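Local coordinates for protein triacylglycerol lipase (Clostridium botulinum, PDB 5AH1) that hydrolyses synthetic polyesters and probably triacylglycerols, as a zinc-binding esterase of the alpha/beta-hydrolase fold, at residues W331-S345 with F381-D393. Residues are numbered along the deposited sequence; the frame is centred on the assembly and turned at random.
Sequences WTTQATKESILTGHS and FPNDGVVNCISQD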
loop_
_atom_site.group_PDB
_atom_site.type_symbol
_atom_site.label_atom_id
_atom_site.label_comp_id
_atom_site.label_asym_id
_atom_site.label_seq_id
_atom_site.Cartn_x
_atom_site.Cartn_y
_atom_site.Cartn_z
ATOM N N TRP A 331 1.299 -11.343 -0.047
ATOM C CA TRP A 331 -0.064 -11.840 -0.104
ATOM C C TRP A 331 -0.761 -11.258 -1.325
ATOM O O TRP A 331 -0.707 -10.043 -1.565
ATOM C CB TRP A 331 -0.804 -11.440 1.165
ATOM C CG TRP A 331 -0.204 -12.036 2.393
ATOM C CD1 TRP A 331 0.778 -11.504 3.168
ATOM C CD2 TRP A 331 -0.530 -13.309 2.969
ATOM N NE1 TRP A 331 1.078 -12.363 4.199
ATOM C CE2 TRP A 331 0.284 -13.476 4.106
ATOM C CE3 TRP A 331 -1.434 -14.323 2.628
ATOM C CZ2 TRP A 331 0.215 -14.614 4.916
ATOM C CZ3 TRP A 331 -1.500 -15.442 3.419
ATOM C CH2 TRP A 331 -0.689 -15.581 4.562
ATOM N N THR A 332 -1.392 -12.151 -2.088
ATOM C CA THR A 332 -2.077 -11.841 -3.337
ATOM C C THR A 332 -3.582 -12.024 -3.140
ATOM O O THR A 332 -4.021 -13.077 -2.652
ATOM C CB THR A 332 -1.603 -12.796 -4.462
ATOM O OG1 THR A 332 -0.199 -12.603 -4.692
ATOM C CG2 THR A 332 -2.376 -12.547 -5.755
ATOM N N THR A 333 -4.345 -10.991 -3.484
ATOM C CA THR A 333 -5.797 -11.060 -3.517
ATOM C C THR A 333 -6.271 -11.218 -4.953
ATOM O O THR A 333 -5.667 -10.658 -5.878
ATOM C CB THR A 333 -6.427 -9.801 -2.872
ATOM O OG1 THR A 333 -5.627 -8.643 -3.166
ATOM C CG2 THR A 333 -6.506 -9.951 -1.365
ATOM N N GLN A 334 -7.368 -11.950 -5.133
ATOM C CA GLN A 334 -7.983 -12.149 -6.446
ATOM C C GLN A 334 -9.495 -12.154 -6.298
ATOM O O GLN A 334 -10.009 -12.765 -5.365
ATOM C CB GLN A 334 -7.531 -13.473 -7.062
ATOM C CG GLN A 334 -8.243 -13.772 -8.378
ATOM C CD GLN A 334 -7.746 -15.011 -9.063
ATOM O OE1 GLN A 334 -6.767 -15.634 -8.647
ATOM N NE2 GLN A 334 -8.418 -15.373 -10.144
ATOM N N ALA A 335 -10.195 -11.492 -7.220
ATOM C CA ALA A 335 -11.654 -11.525 -7.220
ATOM C C ALA A 335 -12.227 -11.532 -8.643
ATOM O O ALA A 335 -13.386 -11.178 -8.858
ATOM C CB ALA A 335 -12.249 -10.389 -6.388
ATOM N N THR A 336 -11.418 -11.971 -9.603
ATOM C CA THR A 336 -11.868 -12.210 -10.968
ATOM C C THR A 336 -11.885 -13.695 -11.320
ATOM O O THR A 336 -11.267 -14.531 -10.646
ATOM C CB THR A 336 -10.970 -11.500 -11.996
ATOM O OG1 THR A 336 -9.615 -11.908 -11.828
ATOM C CG2 THR A 336 -11.056 -9.985 -11.847
ATOM N N LYS A 337 -12.594 -14.007 -12.402
ATOM C CA LYS A 337 -12.599 -15.328 -13.020
ATOM C C LYS A 337 -12.382 -15.147 -14.508
ATOM O O LYS A 337 -12.588 -14.061 -15.047
ATOM C CB LYS A 337 -13.940 -16.032 -12.788
ATOM C CG LYS A 337 -15.138 -15.257 -13.311
ATOM C CD LYS A 337 -16.454 -15.947 -13.042
ATOM C CE LYS A 337 -17.606 -15.097 -13.564
ATOM N NZ LYS A 337 -18.949 -15.675 -13.258
ATOM N N GLU A 338 -11.958 -16.207 -15.175
ATOM C CA GLU A 338 -11.724 -16.149 -16.611
ATOM C C GLU A 338 -13.035 -16.336 -17.367
ATOM O O GLU A 338 -13.804 -17.253 -17.077
ATOM C CB GLU A 338 -10.713 -17.223 -17.032
ATOM C CG GLU A 338 -10.384 -17.192 -18.526
ATOM C CD GLU A 338 -9.204 -18.074 -18.908
ATOM O OE1 GLU A 338 -8.367 -18.393 -18.029
ATOM O OE2 GLU A 338 -9.114 -18.438 -20.099
ATOM N N SER A 339 -13.290 -15.453 -18.326
ATOM C CA SER A 339 -14.388 -15.631 -19.260
ATOM C C SER A 339 -14.046 -16.750 -20.236
ATOM O O SER A 339 -13.053 -16.668 -20.958
ATOM C CB SER A 339 -14.635 -14.346 -20.033
ATOM O OG SER A 339 -15.499 -14.596 -21.125
ATOM N N ILE A 340 -14.867 -17.788 -20.280
ATOM C CA ILE A 340 -14.587 -18.920 -21.166
ATOM C C ILE A 340 -14.833 -18.578 -22.643
ATOM O O ILE A 340 -14.480 -19.344 -23.535
ATOM C CB ILE A 340 -15.417 -20.159 -20.776
ATOM C CG1 ILE A 340 -16.916 -19.886 -20.960
ATOM C CG2 ILE A 340 -15.107 -20.558 -19.334
ATOM C CD1 ILE A 340 -17.798 -21.105 -20.706
ATOM N N LEU A 341 -15.443 -17.429 -22.902
ATOM C CA LEU A 341 -15.721 -17.012 -24.265
ATOM C C LEU A 341 -14.515 -16.319 -24.902
ATOM O O LEU A 341 -14.153 -16.605 -26.037
ATOM C CB LEU A 341 -16.925 -16.076 -24.274
ATOM C CG LEU A 341 -17.480 -15.712 -25.646
ATOM C CD1 LEU A 341 -18.036 -16.934 -26.355
ATOM C CD2 LEU A 341 -18.558 -14.651 -25.469
ATOM N N THR A 342 -13.893 -15.403 -24.169
ATOM C CA THR A 342 -12.817 -14.577 -24.720
ATOM C C THR A 342 -11.448 -14.773 -24.066
ATOM O O THR A 342 -10.445 -14.288 -24.597
ATOM C CB THR A 342 -13.123 -13.099 -24.527
ATOM O OG1 THR A 342 -13.284 -12.846 -23.128
ATOM C CG2 THR A 342 -14.373 -12.681 -25.297
ATOM N N GLY A 343 -11.393 -15.417 -22.908
ATOM C CA GLY A 343 -10.149 -15.509 -22.175
ATOM C C GLY A 343 -9.871 -14.307 -21.287
ATOM O O GLY A 343 -8.917 -14.321 -20.512
ATOM N N HIS A 344 -10.690 -13.266 -21.384
ATOM C CA HIS A 344 -10.528 -12.094 -20.529
ATOM C C HIS A 344 -10.909 -12.447 -19.096
ATOM O O HIS A 344 -11.687 -13.369 -18.867
ATOM C CB HIS A 344 -11.408 -10.948 -21.010
ATOM C CG HIS A 344 -11.035 -10.438 -22.363
ATOM N ND1 HIS A 344 -11.955 -9.899 -23.235
ATOM C CD2 HIS A 344 -9.839 -10.382 -22.993
ATOM C CE1 HIS A 344 -11.343 -9.536 -24.347
ATOM N NE2 HIS A 344 -10.058 -9.820 -24.228
ATOM N N SER A 345 -10.348 -11.713 -18.134
ATOM C CA SER A 345 -10.764 -11.820 -16.734
ATOM C C SER A 345 -11.868 -10.816 -16.447
ATOM O O SER A 345 -11.806 -9.665 -16.887
ATOM C CB SER A 345 -9.601 -11.592 -15.769
ATOM O OG SER A 345 -8.722 -12.705 -15.732
ATOM N N PHE A 381 -4.124 -10.504 -16.804
ATOM C CA PHE A 381 -5.553 -10.248 -16.725
ATOM C C PHE A 381 -6.200 -10.456 -15.334
ATOM O O PHE A 381 -7.011 -9.631 -14.908
ATOM C CB PHE A 381 -6.342 -11.047 -17.770
ATOM C CG PHE A 381 -6.045 -10.690 -19.213
ATOM C CD1 PHE A 381 -5.349 -9.549 -19.595
ATOM C CD2 PHE A 381 -6.495 -11.535 -20.209
ATOM C CE1 PHE A 381 -5.112 -9.283 -20.949
ATOM C CE2 PHE A 381 -6.262 -11.280 -21.536
ATOM C CZ PHE A 381 -5.567 -10.155 -21.903
ATOM N N PRO A 382 -5.895 -11.566 -14.640
ATOM C CA PRO A 382 -6.539 -11.749 -13.330
ATOM C C PRO A 382 -6.188 -10.617 -12.372
ATOM O O PRO A 382 -5.042 -10.149 -12.333
ATOM C CB PRO A 382 -5.989 -13.100 -12.846
ATOM C CG PRO A 382 -5.667 -13.840 -14.128
ATOM C CD PRO A 382 -5.148 -12.766 -15.055
ATOM N N ASN A 383 -7.161 -10.198 -11.574
ATOM C CA ASN A 383 -6.931 -9.076 -10.667
ATOM C C ASN A 383 -7.901 -9.097 -9.484
ATOM O O ASN A 383 -8.724 -10.009 -9.358
ATOM C CB ASN A 383 -6.959 -7.746 -11.454
ATOM C CG ASN A 383 -8.323 -7.420 -12.026
ATOM O OD1 ASN A 383 -9.208 -6.937 -11.312
ATOM N ND2 ASN A 383 -8.511 -7.691 -13.320
ATOM N N ASP A 384 -7.755 -8.107 -8.609
ATOM C CA ASP A 384 -8.601 -7.974 -7.416
ATOM C C ASP A 384 -9.463 -6.715 -7.459
ATOM O O ASP A 384 -9.993 -6.279 -6.429
ATOM C CB ASP A 384 -7.754 -7.994 -6.134
ATOM C CG ASP A 384 -6.862 -6.771 -5.994
ATOM O OD1 ASP A 384 -6.925 -5.869 -6.871
ATOM O OD2 ASP A 384 -6.071 -6.719 -5.030
ATOM N N GLY A 385 -9.584 -6.133 -8.654
ATOM C CA GLY A 385 -10.303 -4.887 -8.858
ATOM C C GLY A 385 -9.392 -3.679 -9.004
ATOM O O GLY A 385 -9.795 -2.655 -9.573
ATOM N N VAL A 386 -8.164 -3.776 -8.490
ATOM C CA VAL A 386 -7.227 -2.649 -8.475
ATOM C C VAL A 386 -5.833 -3.028 -8.974
ATOM O O VAL A 386 -5.217 -2.245 -9.698
ATOM C CB VAL A 386 -7.171 -1.980 -7.072
ATOM C CG1 VAL A 386 -6.229 -0.805 -7.062
ATOM C CG2 VAL A 386 -8.551 -1.534 -6.644
ATOM N N VAL A 387 -5.366 -4.219 -8.606
ATOM C CA VAL A 387 -4.012 -4.656 -8.931
ATOM C C VAL A 387 -4.020 -6.035 -9.578
ATOM O O VAL A 387 -4.649 -6.961 -9.085
ATOM C CB VAL A 387 -3.105 -4.684 -7.670
ATOM C CG1 VAL A 387 -1.702 -5.120 -8.011
ATOM C CG2 VAL A 387 -3.078 -3.308 -7.005
ATOM N N ASN A 388 -3.272 -6.170 -10.673
ATOM C CA ASN A 388 -3.117 -7.465 -11.332
ATOM C C ASN A 388 -2.509 -8.484 -10.369
ATOM O O ASN A 388 -1.545 -8.171 -9.682
ATOM C CB ASN A 388 -2.209 -7.333 -12.553
ATOM C CG ASN A 388 -2.494 -6.078 -13.363
ATOM O OD1 ASN A 388 -2.116 -4.986 -12.955
ATOM N ND2 ASN A 388 -3.177 -6.227 -14.498
ATOM N N CYS A 389 -3.034 -9.705 -10.347
ATOM C CA CYS A 389 -2.537 -10.724 -9.437
ATOM C C CYS A 389 -1.071 -11.031 -9.641
ATOM O O CYS A 389 -0.335 -11.217 -8.671
ATOM C CB CYS A 389 -3.365 -12.006 -9.549
ATOM S SG CYS A 389 -5.093 -11.816 -9.130
ATOM N N ILE A 390 -0.638 -11.068 -10.897
ATOM C CA ILE A 390 0.736 -11.438 -11.211
ATOM C C ILE A 390 1.737 -10.485 -10.553
ATOM O O ILE A 390 2.864 -10.864 -10.267
ATOM C CB ILE A 390 0.960 -11.465 -12.765
ATOM C CG1 ILE A 390 2.318 -12.072 -13.117
ATOM C CG2 ILE A 390 0.825 -10.080 -13.375
ATOM C CD1 ILE A 390 2.545 -12.244 -14.598
ATOM N N SER A 391 1.313 -9.241 -10.333
ATOM C CA SER A 391 2.176 -8.196 -9.802
ATOM C C SER A 391 2.372 -8.289 -8.289
ATOM O O SER A 391 3.283 -7.683 -7.746
ATOM C CB SER A 391 1.526 -6.859 -10.136
ATOM O OG SER A 391 2.295 -5.772 -9.681
ATOM N N GLN A 392 1.546 -9.090 -7.610
ATOM C CA GLN A 392 1.433 -9.000 -6.161
ATOM C C GLN A 392 2.433 -9.860 -5.378
ATOM O O GLN A 392 2.715 -9.561 -4.212
ATOM C CB GLN A 392 -0.006 -9.326 -5.735
ATOM C CG GLN A 392 -1.022 -8.319 -6.233
ATOM C CD GLN A 392 -2.417 -8.647 -5.767
ATOM O OE1 GLN A 392 -2.603 -9.073 -4.631
ATOM N NE2 GLN A 392 -3.410 -8.506 -6.640
ATOM N N ASP A 393 2.982 -10.904 -5.998
ATOM C CA ASP A 393 3.827 -11.834 -5.250
ATOM C C ASP A 393 5.225 -11.300 -4.951
ATOM O O ASP A 393 5.930 -11.870 -4.121
ATOM C CB ASP A 393 3.884 -13.225 -5.916
ATOM C CG ASP A 393 4.544 -13.217 -7.270
ATOM O OD1 ASP A 393 4.908 -12.140 -7.768
ATOM O OD2 ASP A 393 4.686 -14.327 -7.829
HETATM O O HOH W 1 1.390 -8.260 -2.217
HETATM O O HOH W 2 0.807 -13.245 -7.167
#
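H344 turns the edge of its imidazole toward the face of F381, an offset edge-to-face pair with planes at 72° and centroids 5.8 Å apart. CD2 of H344 leads, while CB of T342 sits over one imidazole face, displaced toward the rim. At the edge of the phenyl ring, in its plane, lies the carbonyl O of G343. The next flat group is the Q392 amide, which clasps T333 at both ends: OE1 accepts from T333 N at 2.8 Å, and NE2 returns a longer bond to T333 O. That second bond lies in the carbonyl plane of T333 but tilted out of the amide plane, so the clasp is slightly twisted. Two bonds together fix which way round the amide sits.

The carboxylate of D384 is divided. OD2 takes the T333 hydroxyl on its anti lone pair, 2.7 Å from OG1, and also bonds H426 ND1; OD1 accepts V386 N in an Asx turn and V387 N in the wider Asx motif; with the OD2 bonds, these hold the carboxylate against rotation. With chi1 at 36°, T333 OG1 is wedged between its own backbone N and carbonyl carbon, hydrogen-bonded to both D384 and S228. Further along, A335 N gives N383 O a nearly straight bond (177°), and N383 N reaches T336 OG1 at 3.0 Å. SG of C389 packs on CB of Q334, whose amide oxygen is held by R420.

D384, near the putative nucleophile elbow and bonded to a histidine, is placed as the acid of a hydrolase triad might be. T332 and Q334 make backbone hydrogen bonds with I421 as the chain leaves strand 327-331, which lies between 221-227 and 415-417 in the parallel sheet; hairpin 336-338/345-347 follows, and helix 357-363 packs on T336 and N383.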